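Putative cell surface protein (Streptococcus pyogenes, PDB 4OFQ) belongs to the streptococcal antigen I/II family of cell-surface adhesins, and its C-terminal region, built of beta sandwiches, probably helps the bacterium attach to host surfaces. Local coordinates at residues A[20-25]-A[302-307]; A[169-174]-A[178-183]; A[197-200]-A[205-208]; A[245-250]-A[322-327]; A[276-281]-A[296-301]. All coordinates share one frame; numbering follows the deposited sequence.

Interaction 1: residues A[20-25]-A[302-307]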
# COMPACT_ATOMS: atom_id res chain seq x y z
N ILE A 20 -5.55 10.88 -2.20
CA ILE A 20 -5.34 9.50 -2.60
C ILE A 20 -6.68 8.80 -2.38
O ILE A 20 -7.37 9.07 -1.38
CB ILE A 20 -4.21 8.83 -1.77
CG1 ILE A 20 -4.04 7.35 -2.17
CG2 ILE A 20 -4.47 8.95 -0.25
CD1 ILE A 20 -2.86 6.69 -1.49
N VAL A 21 -7.07 7.92 -3.29
CA VAL A 21 -8.42 7.37 -3.27
C VAL A 21 -8.41 5.84 -3.31
O VAL A 21 -7.50 5.23 -3.88
CB VAL A 21 -9.27 7.90 -4.43
CG1 VAL A 21 -9.45 9.42 -4.31
CG2 VAL A 21 -8.63 7.54 -5.77
N ASP A 22 -9.42 5.23 -2.70
CA ASP A 22 -9.51 3.77 -2.75
C ASP A 22 -10.23 3.31 -4.01
O ASP A 22 -10.51 4.13 -4.90
CB ASP A 22 -10.14 3.17 -1.48
CG ASP A 22 -11.60 3.56 -1.29
OD1 ASP A 22 -12.24 4.12 -2.22
OD2 ASP A 22 -12.12 3.28 -0.19
N ASP A 23 -10.54 2.02 -4.06
CA ASP A 23 -11.19 1.41 -5.22
C ASP A 23 -12.63 1.87 -5.39
O ASP A 23 -13.24 1.61 -6.43
CB ASP A 23 -11.11 -0.13 -5.15
CG ASP A 23 -11.73 -0.71 -3.88
OD1 ASP A 23 -11.87 0.02 -2.87
OD2 ASP A 23 -12.08 -1.91 -3.89
N LYS A 24 -13.17 2.55 -4.39
CA LYS A 24 -14.50 3.15 -4.50
C LYS A 24 -14.48 4.68 -4.59
O LYS A 24 -15.50 5.33 -4.41
CB LYS A 24 -15.40 2.70 -3.35
CG LYS A 24 -15.54 1.19 -3.24
CD LYS A 24 -16.59 0.78 -2.22
CE LYS A 24 -16.26 -0.57 -1.60
NZ LYS A 24 -14.96 -0.54 -0.88
N GLY A 25 -13.30 5.24 -4.86
CA GLY A 25 -13.14 6.67 -5.05
C GLY A 25 -13.22 7.49 -3.77
O GLY A 25 -13.36 8.71 -3.82
N VAL A 302 -15.91 -7.96 6.55
CA VAL A 302 -15.21 -7.31 7.65
C VAL A 302 -15.10 -5.81 7.36
O VAL A 302 -14.57 -5.42 6.33
CB VAL A 302 -13.81 -7.93 7.90
CG1 VAL A 302 -13.10 -7.25 9.07
CG2 VAL A 302 -13.94 -9.42 8.17
N VAL A 303 -15.62 -4.97 8.26
CA VAL A 303 -15.60 -3.53 8.01
C VAL A 303 -14.22 -2.90 8.27
O VAL A 303 -13.39 -3.48 8.96
CB VAL A 303 -16.71 -2.80 8.81
CG1 VAL A 303 -18.07 -3.29 8.35
CG2 VAL A 303 -16.55 -3.03 10.31
N ARG A 304 -13.97 -1.72 7.70
CA ARG A 304 -12.65 -1.11 7.85
C ARG A 304 -12.37 -0.58 9.24
O ARG A 304 -11.21 -0.42 9.63
CB ARG A 304 -12.46 0.02 6.84
CG ARG A 304 -11.78 -0.43 5.61
CD ARG A 304 -11.55 0.70 4.66
NE ARG A 304 -11.80 0.24 3.31
CZ ARG A 304 -11.63 0.99 2.23
NH1 ARG A 304 -11.19 2.24 2.35
NH2 ARG A 304 -11.89 0.48 1.04
N SER A 305 -13.42 -0.31 10.00
CA SER A 305 -13.25 0.16 11.36
C SER A 305 -12.99 -1.00 12.32
O SER A 305 -12.91 -0.80 13.54
CB SER A 305 -14.48 0.93 11.81
OG SER A 305 -15.64 0.18 11.54
N SER A 306 -12.86 -2.21 11.78
CA SER A 306 -12.58 -3.40 12.60
C SER A 306 -11.22 -4.00 12.31
O SER A 306 -10.80 -4.09 11.15
CB SER A 306 -13.64 -4.49 12.37
OG SER A 306 -13.31 -5.67 13.09
N GLU A 307 -10.52 -4.41 13.36
CA GLU A 307 -9.30 -5.20 13.17
C GLU A 307 -9.66 -6.58 12.65
O GLU A 307 -10.82 -6.99 12.73
CB GLU A 307 -8.54 -5.34 14.50
CG GLU A 307 -7.99 -4.05 15.05
CD GLU A 307 -6.99 -4.27 16.18
OE1 GLU A 307 -7.24 -5.16 17.02
OE2 GLU A 307 -5.96 -3.55 16.23
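The guanidinium of R304 reaches across to the carboxylate of D22 and spends two N-H groups on a single oxygen. R304 NH1 lies 2.9 Å from D22 OD2 and meets the anti lone pair of that oxygen, while R304 NH2 makes a weak second bond to the same D22 OD2 at 3.1 Å. The two planes stand 87° apart, so the carboxylate is turned across the guanidinium edge instead of matching it oxygen for nitrogen. This fork is the close-packed part of the contact, and it spans two backbones whose nearest CA atoms, those of D22 and R304, are still 12.1 Å apart. Each loop makes a type I beta turn, D22 to G25 and V303 to S306. An Asx turn overlaps the first: D22 OD1 accepts from K24 N at 2.8 Å, which occupies one carboxylate oxygen and probably helps present the other to R304. The two loops belong to successive adhesin-family domains, so the contact is a polar bridge between them. Around the fork the contact loosens towards the exposed D23 and K24. D23 OD1 forms a long salt bridge, 3.9 Å from R304 NH2, near the plane of the guanidinium. K24 NZ also approaches that nitrogen, but K24 NZ and R304 NE both pair with the carboxylate of D233, an anion that probably offsets their mutual charge.

Interaction 2: residues A[169-174]-A[178-183]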
# COMPACT_ATOMS: atom_id res chain seq x y z
N GLN A 169 3.32 15.17 -2.59
CA GLN A 169 2.94 16.58 -2.55
C GLN A 169 3.08 17.17 -3.96
O GLN A 169 4.05 16.90 -4.65
CB GLN A 169 3.83 17.34 -1.57
CG GLN A 169 3.41 18.80 -1.33
CD GLN A 169 4.32 19.53 -0.37
OE1 GLN A 169 5.39 19.05 -0.03
NE2 GLN A 169 3.88 20.71 0.06
N THR A 170 2.10 17.95 -4.38
CA THR A 170 2.24 18.68 -5.63
C THR A 170 2.58 20.16 -5.42
O THR A 170 2.41 20.71 -4.34
CB THR A 170 0.98 18.55 -6.50
OG1 THR A 170 -0.12 19.18 -5.85
CG2 THR A 170 0.66 17.06 -6.72
N TYR A 171 3.11 20.77 -6.48
CA TYR A 171 3.39 22.18 -6.54
C TYR A 171 2.91 22.67 -7.89
O TYR A 171 2.82 21.90 -8.85
CB TYR A 171 4.89 22.44 -6.46
CG TYR A 171 5.54 21.97 -5.18
CD1 TYR A 171 5.36 22.67 -4.00
CD2 TYR A 171 6.38 20.87 -5.16
CE1 TYR A 171 5.98 22.26 -2.84
CE2 TYR A 171 7.00 20.45 -3.99
CZ TYR A 171 6.79 21.16 -2.84
OH TYR A 171 7.39 20.77 -1.66
N GLN A 172 2.63 23.95 -7.97
CA GLN A 172 2.15 24.57 -9.20
C GLN A 172 2.95 25.84 -9.39
O GLN A 172 3.12 26.62 -8.44
CB GLN A 172 0.68 24.89 -8.97
CG GLN A 172 -0.07 25.53 -10.08
CD GLN A 172 -1.54 25.62 -9.73
OE1 GLN A 172 -2.11 24.69 -9.14
NE2 GLN A 172 -2.16 26.74 -10.07
N ILE A 173 3.49 26.05 -10.60
CA ILE A 173 4.24 27.27 -10.88
C ILE A 173 3.62 27.95 -12.10
O ILE A 173 3.72 27.45 -13.22
CB ILE A 173 5.74 27.02 -11.15
CG1 ILE A 173 6.37 26.17 -10.03
CG2 ILE A 173 6.50 28.34 -11.33
CD1 ILE A 173 7.80 25.73 -10.34
N ASP A 174 2.96 29.09 -11.85
CA ASP A 174 2.25 29.82 -12.88
C ASP A 174 2.92 31.18 -13.05
O ASP A 174 3.12 31.90 -12.08
CB ASP A 174 0.80 30.05 -12.47
CG ASP A 174 0.11 28.78 -11.99
OD1 ASP A 174 0.37 27.71 -12.57
OD2 ASP A 174 -0.70 28.87 -11.04
N GLY A 178 5.36 30.25 -7.62
CA GLY A 178 5.16 28.93 -7.03
C GLY A 178 4.09 28.86 -5.95
O GLY A 178 3.94 29.78 -5.15
N TYR A 179 3.36 27.75 -5.92
CA TYR A 179 2.33 27.52 -4.91
C TYR A 179 2.43 26.09 -4.38
O TYR A 179 2.74 25.18 -5.13
CB TYR A 179 0.94 27.80 -5.47
CG TYR A 179 0.79 29.21 -5.99
CD1 TYR A 179 0.39 30.24 -5.14
CD2 TYR A 179 1.08 29.52 -7.31
CE1 TYR A 179 0.27 31.54 -5.60
CE2 TYR A 179 0.96 30.83 -7.79
CZ TYR A 179 0.55 31.83 -6.92
OH TYR A 179 0.43 33.13 -7.37
N TYR A 180 2.15 25.92 -3.09
CA TYR A 180 2.30 24.64 -2.38
C TYR A 180 0.97 23.90 -2.26
O TYR A 180 -0.05 24.50 -1.92
CB TYR A 180 2.81 24.91 -0.95
CG TYR A 180 4.29 25.14 -0.83
CD1 TYR A 180 5.13 24.12 -0.40
CD2 TYR A 180 4.86 26.38 -1.11
CE1 TYR A 180 6.50 24.31 -0.28
CE2 TYR A 180 6.24 26.58 -0.98
CZ TYR A 180 7.05 25.54 -0.57
OH TYR A 180 8.40 25.71 -0.44
N GLY A 181 0.99 22.60 -2.53
CA GLY A 181 -0.16 21.74 -2.29
C GLY A 181 -0.07 21.10 -0.91
O GLY A 181 0.94 21.24 -0.23
N ASN A 182 -1.12 20.40 -0.51
CA ASN A 182 -1.13 19.66 0.75
C ASN A 182 -0.26 18.40 0.68
O ASN A 182 -0.07 17.81 -0.38
CB ASN A 182 -2.56 19.24 1.08
CG ASN A 182 -3.18 18.42 -0.03
OD1 ASN A 182 -3.25 18.86 -1.18
ND2 ASN A 182 -3.58 17.19 0.30
N ILE A 183 0.25 17.97 1.83
CA ILE A 183 1.03 16.73 1.85
C ILE A 183 0.14 15.53 2.15
O ILE A 183 -0.40 15.40 3.25
CB ILE A 183 2.18 16.80 2.87
CG1 ILE A 183 3.10 17.97 2.52
CG2 ILE A 183 2.98 15.51 2.90
CD1 ILE A 183 4.11 18.30 3.62
O HOH W 1 -0.30 18.29 -3.05
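Q169 leaves its strand fully stretched, CG opposite the backbone N (chi1 -173°) and the chain straight beyond it, which carries its amide across to G181. There Q169 NE2 donates to G181 O at 3.0 Å, from a position tilted out of the carbonyl plane; the same NE2 sits at the edge of the Y180 ring, and I183 CG1 packs against Q169 CD at 3.5 Å. Y171 and Y180 run side by side in the same direction, yet their planes differ by 82°: the edge of Y171 faces the flat of Y180 in an offset edge-to-face pair with centroids 5.0 Å apart, though the modelled spacing at the closest edge is doubtful. The Y180 hydroxyl is hydrogen-bonded to G120 O. Between the backbones, Q172 and Y179 form an antiparallel hydrogen-bonded pair, Y179 N to Q172 O at 2.8 Å and Q172 N to Y179 O at 3.1 Å. Further along, a water accepts from T170 N and donates to N182 O, its distance to the latter being 2.7 Å. This is a beta hairpin at one side of a mixed sheet; Q169 pairs on its other flank with D69, a calcium ligand, and the Y171 side chain lies about 8 Å from that ion.

Interaction 3: residues A[197-200]-A[205-208]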
# COMPACT_ATOMS: atom_id res chain seq x y z
N VAL A 197 6.39 -23.57 18.29
CA VAL A 197 6.13 -25.00 18.42
C VAL A 197 5.99 -25.33 19.91
O VAL A 197 6.81 -24.91 20.74
CB VAL A 197 7.21 -25.87 17.73
CG1 VAL A 197 8.61 -25.58 18.29
CG2 VAL A 197 6.87 -27.34 17.88
N PHE A 198 4.92 -26.04 20.24
CA PHE A 198 4.56 -26.36 21.61
C PHE A 198 4.34 -27.84 21.83
O PHE A 198 4.06 -28.58 20.88
CB PHE A 198 3.25 -25.67 21.98
CG PHE A 198 3.29 -24.18 21.87
CD1 PHE A 198 3.92 -23.43 22.85
CD2 PHE A 198 2.67 -23.53 20.83
CE1 PHE A 198 3.95 -22.05 22.77
CE2 PHE A 198 2.69 -22.15 20.75
CZ PHE A 198 3.33 -21.41 21.72
N ASP A 199 4.47 -28.24 23.09
CA ASP A 199 4.06 -29.56 23.56
C ASP A 199 2.54 -29.68 23.48
O ASP A 199 1.99 -30.74 23.19
CB ASP A 199 4.53 -29.74 25.01
CG ASP A 199 4.35 -28.48 25.86
OD1 ASP A 199 4.18 -27.37 25.29
OD2 ASP A 199 4.40 -28.59 27.10
N LYS A 200 1.87 -28.56 23.75
CA LYS A 200 0.41 -28.51 23.78
C LYS A 200 -0.03 -27.08 23.58
O LYS A 200 0.72 -26.15 23.88
CB LYS A 200 -0.13 -29.05 25.10
CG LYS A 200 0.47 -28.40 26.33
CD LYS A 200 0.30 -29.30 27.55
CE LYS A 200 1.54 -29.27 28.43
NZ LYS A 200 1.97 -30.64 28.82
N SER A 205 6.77 -22.91 24.85
CA SER A 205 7.54 -23.17 23.64
C SER A 205 8.58 -24.25 23.88
O SER A 205 9.20 -24.32 24.95
CB SER A 205 8.23 -21.88 23.17
OG SER A 205 9.09 -22.12 22.06
N ILE A 206 8.76 -25.11 22.88
CA ILE A 206 9.76 -26.17 22.92
C ILE A 206 10.72 -26.02 21.73
O ILE A 206 11.35 -26.99 21.31
CB ILE A 206 9.11 -27.57 22.94
CG1 ILE A 206 8.27 -27.81 21.69
CG2 ILE A 206 8.28 -27.78 24.21
CD1 ILE A 206 7.72 -29.24 21.59
N ASN A 207 10.81 -24.81 21.19
CA ASN A 207 11.75 -24.52 20.11
C ASN A 207 13.16 -24.93 20.54
O ASN A 207 13.62 -24.56 21.62
CB ASN A 207 11.70 -23.02 19.76
CG ASN A 207 12.58 -22.66 18.55
OD1 ASN A 207 12.78 -23.46 17.63
ND2 ASN A 207 13.10 -21.43 18.56
N ALA A 208 13.80 -25.74 19.69
CA ALA A 208 15.14 -26.32 19.92
C ALA A 208 15.16 -27.43 20.98
O ALA A 208 16.24 -27.88 21.38
CB ALA A 208 16.17 -25.22 20.25
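V197 and I206 meet with their side chains at about a right angle, and their backbones are tied by a hydrogen bond. I206 N donates to V197 O at 2.9 Å with an N-H...O angle of 169°, a nearly straight bond. The same carbonyl receives a CA-H...O contact from S205 CA at 3.5 Å. I206 CG1 stands between its own backbone N and carbonyl carbon (chi1 61°), a placement that lays the chain over the V197 peptide and carries I206 CD1 to 3.7 Å from F198 C. That methyl also lies against D199 N, a buried amide for which the model offers no partner. V197 divides its branches: CG2 faces I206 CG1, whereas V197 CG1 reaches the next residue, 3.7 Å from N207 N. F198 starts off in the other direction, but its ring swings back so that an edge, not a face, meets the returning chain, F198 CD1 being 3.5 Å from S205 N. Side-chain bonds secure the return, S205 OG to D196 and N207 OD1 to T343 N. V197 packs on V217 and Y219 of strand 216-222 and on V342 and T344 of strand 342-345, strands of two different sheets. The arrangement is the folded-back end of an edge strand in a beta sandwich, where the chain leaving outermost strand 194-198 turns over it and is fastened to the other sheet.

Interaction 4: residues A[245-250]-A[322-327]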
# COMPACT_ATOMS: atom_id res chain seq x y z
N HIS A 245 6.95 -33.48 6.19
CA HIS A 245 6.11 -34.67 6.35
C HIS A 245 6.85 -36.01 6.41
O HIS A 245 6.24 -37.04 6.68
CB HIS A 245 4.98 -34.70 5.30
CG HIS A 245 5.46 -34.90 3.89
ND1 HIS A 245 6.62 -34.32 3.41
CD2 HIS A 245 4.94 -35.61 2.87
CE1 HIS A 245 6.79 -34.68 2.15
NE2 HIS A 245 5.78 -35.46 1.79
N THR A 246 8.16 -36.00 6.19
CA THR A 246 8.98 -37.17 6.49
C THR A 246 9.00 -37.45 8.00
O THR A 246 9.19 -38.59 8.43
CB THR A 246 10.42 -36.99 6.03
OG1 THR A 246 10.91 -35.72 6.49
CG2 THR A 246 10.51 -37.02 4.50
N HIS A 247 8.82 -36.39 8.80
CA HIS A 247 8.95 -36.50 10.26
C HIS A 247 7.69 -36.08 11.03
O HIS A 247 7.48 -36.52 12.17
CB HIS A 247 10.12 -35.64 10.74
CG HIS A 247 11.47 -36.14 10.31
ND1 HIS A 247 11.91 -36.04 9.01
CD2 HIS A 247 12.47 -36.73 11.01
CE1 HIS A 247 13.12 -36.57 8.92
NE2 HIS A 247 13.49 -36.98 10.12
N ASP A 248 6.89 -35.22 10.43
CA ASP A 248 5.69 -34.70 11.08
C ASP A 248 4.47 -35.21 10.33
O ASP A 248 4.32 -34.97 9.13
CB ASP A 248 5.65 -33.17 11.03
CG ASP A 248 6.48 -32.50 12.11
OD1 ASP A 248 6.92 -33.18 13.07
OD2 ASP A 248 6.70 -31.27 12.00
N LEU A 249 3.60 -35.92 11.03
CA LEU A 249 2.40 -36.43 10.38
C LEU A 249 1.19 -35.60 10.83
O LEU A 249 0.77 -35.68 11.99
CB LEU A 249 2.21 -37.91 10.71
CG LEU A 249 0.93 -38.61 10.24
CD1 LEU A 249 0.92 -38.79 8.73
CD2 LEU A 249 0.79 -39.94 10.95
N TYR A 250 0.66 -34.80 9.91
CA TYR A 250 -0.52 -33.97 10.16
C TYR A 250 -1.68 -34.75 10.80
O TYR A 250 -2.04 -35.83 10.33
CB TYR A 250 -0.99 -33.31 8.86
CG TYR A 250 -2.23 -32.44 8.99
CD1 TYR A 250 -2.14 -31.11 9.39
CD2 TYR A 250 -3.49 -32.94 8.69
CE1 TYR A 250 -3.27 -30.32 9.51
CE2 TYR A 250 -4.63 -32.15 8.80
CZ TYR A 250 -4.51 -30.85 9.21
OH TYR A 250 -5.64 -30.07 9.31
N GLY A 322 15.33 -37.44 13.92
CA GLY A 322 16.09 -36.47 13.14
C GLY A 322 15.77 -35.05 13.58
O GLY A 322 15.09 -34.86 14.57
N ASP A 323 16.28 -34.05 12.86
CA ASP A 323 15.96 -32.65 13.16
C ASP A 323 14.74 -32.31 12.32
O ASP A 323 14.62 -32.75 11.18
CB ASP A 323 17.12 -31.72 12.78
CG ASP A 323 17.31 -30.57 13.78
OD1 ASP A 323 17.21 -30.81 15.00
OD2 ASP A 323 17.59 -29.42 13.34
N VAL A 324 13.81 -31.54 12.88
CA VAL A 324 12.55 -31.25 12.20
C VAL A 324 12.28 -29.75 12.26
O VAL A 324 12.14 -29.19 13.36
CB VAL A 324 11.36 -32.01 12.87
CG1 VAL A 324 10.08 -31.80 12.08
CG2 VAL A 324 11.69 -33.49 13.01
N ALA A 325 12.23 -29.11 11.10
CA ALA A 325 12.03 -27.67 11.02
C ALA A 325 10.62 -27.37 10.55
O ALA A 325 9.99 -28.21 9.92
CB ALA A 325 13.04 -27.03 10.05
N ASN A 326 10.15 -26.16 10.86
CA ASN A 326 8.91 -25.65 10.29
C ASN A 326 8.96 -24.14 10.12
O ASN A 326 9.63 -23.45 10.86
CB ASN A 326 7.71 -26.01 11.16
CG ASN A 326 6.39 -25.82 10.42
OD1 ASN A 326 6.33 -26.09 9.23
N GLU A 327 8.23 -23.64 9.12
CA GLU A 327 8.06 -22.20 8.94
C GLU A 327 6.73 -22.10 8.23
O GLU A 327 6.23 -23.10 7.71
CB GLU A 327 9.19 -21.59 8.08
CG GLU A 327 9.15 -22.01 6.63
CD GLU A 327 10.28 -21.42 5.76
OE1 GLU A 327 10.96 -20.44 6.16
OE2 GLU A 327 10.49 -21.97 4.65
O HOH W 2 7.36 -29.58 9.84
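The backbones at H247 and V324 come no nearer than 6.7 Å between CA atoms, too far for strand pairing, and the two are linked by side chains and a water. V324 carries the contact. With CG1 opposite its backbone N (chi1 -175°), its two methyls separate towards two consecutive residues. V324 CG2 presses on H247 CB at 3.5 Å and meets the imidazole obliquely, while V324 CG1 lies 3.4 Å from D248 OD2 and nearly as close to the other carboxylate oxygen. The ring of H247 continues to G322, where H247 NE2 is 4.0 Å from G322 CA. Its rotation is set mainly by the bond between H247 ND1 and T246 OG1 at 2.7 Å, the hydroxyl lying in the ring plane at its edge, with a weak bond from NE2 to A321 O adding to it. The buried carboxylate of D248 is well supplied with partners. A water donates to D248 OD2 at 2.8 Å and to A325 O at 3.0 Å, Y219 OH also bonds OD2, and R318 forms a salt bridge with OD1. Close by, N326 is covalently joined through CG to K195 NZ, an isopeptide crosslink between strands 323-332 and 194-198. The contact thus brings strand 248-257, outermost in the four-stranded sheet with 310-318 beside it, against strand 323-332, which pairs with 342-345 in the other sheet.

Interaction 5: residues A[276-281]-A[296-301]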
# COMPACT_ATOMS: atom_id res chain seq x y z
N ALA A 276 -13.39 -21.87 11.96
CA ALA A 276 -13.35 -22.93 10.93
C ALA A 276 -14.38 -22.77 9.82
O ALA A 276 -14.07 -22.97 8.64
CB ALA A 276 -13.49 -24.31 11.56
N LYS A 277 -15.61 -22.40 10.18
CA LYS A 277 -16.68 -22.35 9.19
C LYS A 277 -16.49 -21.24 8.15
O LYS A 277 -17.21 -21.19 7.15
CB LYS A 277 -18.06 -22.23 9.87
CG LYS A 277 -18.31 -20.91 10.60
CD LYS A 277 -19.64 -20.98 11.32
CE LYS A 277 -20.26 -19.61 11.52
NZ LYS A 277 -21.67 -19.71 12.00
N TYR A 278 -15.54 -20.35 8.40
CA TYR A 278 -15.26 -19.27 7.46
C TYR A 278 -14.03 -19.58 6.62
O TYR A 278 -13.52 -18.73 5.89
CB TYR A 278 -15.05 -17.94 8.20
CG TYR A 278 -16.17 -17.60 9.16
CD1 TYR A 278 -17.45 -17.34 8.69
CD2 TYR A 278 -15.94 -17.54 10.53
CE1 TYR A 278 -18.48 -17.01 9.56
CE2 TYR A 278 -16.96 -17.22 11.41
CZ TYR A 278 -18.23 -16.95 10.92
OH TYR A 278 -19.25 -16.64 11.79
N THR A 279 -13.53 -20.81 6.74
CA THR A 279 -12.27 -21.18 6.09
C THR A 279 -12.35 -22.52 5.38
O THR A 279 -13.32 -23.27 5.51
CB THR A 279 -11.11 -21.26 7.10
OG1 THR A 279 -11.38 -22.31 8.04
CG2 THR A 279 -10.94 -19.94 7.84
N GLU A 280 -11.29 -22.82 4.65
CA GLU A 280 -11.12 -24.12 4.01
C GLU A 280 -9.70 -24.60 4.28
O GLU A 280 -8.74 -23.86 4.06
CB GLU A 280 -11.34 -24.03 2.50
CG GLU A 280 -12.74 -23.59 2.08
CD GLU A 280 -12.81 -23.21 0.61
OE1 GLU A 280 -11.90 -23.58 -0.16
OE2 GLU A 280 -13.78 -22.51 0.23
N THR A 281 -9.58 -25.82 4.77
CA THR A 281 -8.27 -26.40 5.01
C THR A 281 -8.00 -27.43 3.94
O THR A 281 -8.86 -28.24 3.61
CB THR A 281 -8.21 -27.08 6.40
OG1 THR A 281 -8.28 -26.08 7.42
CG2 THR A 281 -6.91 -27.87 6.55
N GLN A 296 -13.40 -15.68 0.67
CA GLN A 296 -13.52 -14.28 0.24
C GLN A 296 -14.85 -13.63 0.62
O GLN A 296 -14.88 -12.46 1.00
CB GLN A 296 -13.32 -14.14 -1.27
CG GLN A 296 -11.93 -14.45 -1.75
CD GLN A 296 -11.69 -13.95 -3.16
OE1 GLN A 296 -12.20 -14.51 -4.13
NE2 GLN A 296 -10.89 -12.89 -3.28
N ASP A 297 -15.95 -14.38 0.53
CA ASP A 297 -17.26 -13.81 0.84
C ASP A 297 -17.35 -13.42 2.32
O ASP A 297 -18.06 -12.47 2.67
CB ASP A 297 -18.40 -14.73 0.40
CG ASP A 297 -18.22 -16.16 0.88
OD1 ASP A 297 -17.37 -16.88 0.31
OD2 ASP A 297 -18.93 -16.56 1.83
N PHE A 298 -16.64 -14.15 3.17
CA PHE A 298 -16.51 -13.77 4.58
C PHE A 298 -15.61 -12.55 4.75
O PHE A 298 -16.00 -11.56 5.38
CB PHE A 298 -15.96 -14.92 5.42
CG PHE A 298 -15.64 -14.52 6.84
CD1 PHE A 298 -16.64 -14.25 7.75
CD2 PHE A 298 -14.33 -14.37 7.25
CE1 PHE A 298 -16.35 -13.87 9.05
CE2 PHE A 298 -14.02 -13.99 8.54
CZ PHE A 298 -15.04 -13.74 9.44
N LEU A 299 -14.41 -12.61 4.18
CA LEU A 299 -13.46 -11.51 4.27
C LEU A 299 -14.10 -10.21 3.80
O LEU A 299 -13.84 -9.15 4.36
CB LEU A 299 -12.20 -11.80 3.46
CG LEU A 299 -11.33 -12.93 4.00
CD1 LEU A 299 -10.15 -13.19 3.08
CD2 LEU A 299 -10.90 -12.62 5.42
N ALA A 300 -14.96 -10.31 2.79
CA ALA A 300 -15.59 -9.12 2.22
C ALA A 300 -16.54 -8.42 3.20
O ALA A 300 -16.91 -7.25 3.00
CB ALA A 300 -16.30 -9.46 0.92
N LYS A 301 -16.94 -9.12 4.25
CA LYS A 301 -17.89 -8.58 5.22
C LYS A 301 -17.23 -7.86 6.40
O LYS A 301 -17.93 -7.21 7.19
CB LYS A 301 -18.82 -9.69 5.73
CG LYS A 301 -19.68 -10.31 4.64
CD LYS A 301 -20.53 -11.45 5.19
CE LYS A 301 -21.58 -11.90 4.18
NZ LYS A 301 -22.48 -12.93 4.76
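Y278 and F298 form an offset aromatic stack that joins the 3-10 turn entering strand 279-284 to the short helix 296-299 following strand 289-294, so the pair connects the start of one strand to the end of its antiparallel neighbour in a beta-sandwich sheet. The stacking evidence is direct: the ring planes differ by 18° and the centroids are 4.1 Å apart. Overlap is mutual but displaced, with F298 CE1 3.6 Å above the plane of the Y278 ring near its centre and Y278 CG placed likewise over F298. F298 has its CG opposite the backbone N (chi1 172°), which projects the ring from the helix towards the turn. A CH-pi contact extends the overlap, because Y278 CB lies 3.8 Å from the F298 centroid and 16° off the ring normal. The other face of Y278 is covered by K277 CG, 3.8 Å above its plane, so the tyrosine is sandwiched between an aliphatic chain and a second aromatic ring. Apolar packing continues around the pair, as I269 touches both side chains and F308 packs on F298. Backbone and side-chain hydrogen bonds then fix the two supports separately. On the helix side, A300 N is hydrogen-bonded to Q296 O at 2.8 Å. In the turn, A276 O takes two donors approaching from the same face of its carbonyl plane, T279 N at 2.9 Å and T279 OG1 at 2.8 Å.

In the fold
Interaction 1 is a surface contact of charged side chains between the two adhesin domains; the others each stay inside one domain. Interaction 2 belongs to the first domain and lies on the opposite side of the chain's centre from interactions 3, 4 and 5. It is the contact with true strand pairing. Interactions 3 and 4, with centres about 13 Å apart, both reach the four-stranded sheet, but interaction 3 is a surface contact held by a backbone hydrogen bond, whereas interaction 4 is partly buried and uses methyl packing and a water. Interaction 5, almost purely aromatic, touches interaction 4 where Y250 OH packs on T281 CG2, and its helix segment runs directly into residues 302-307 of interaction 1.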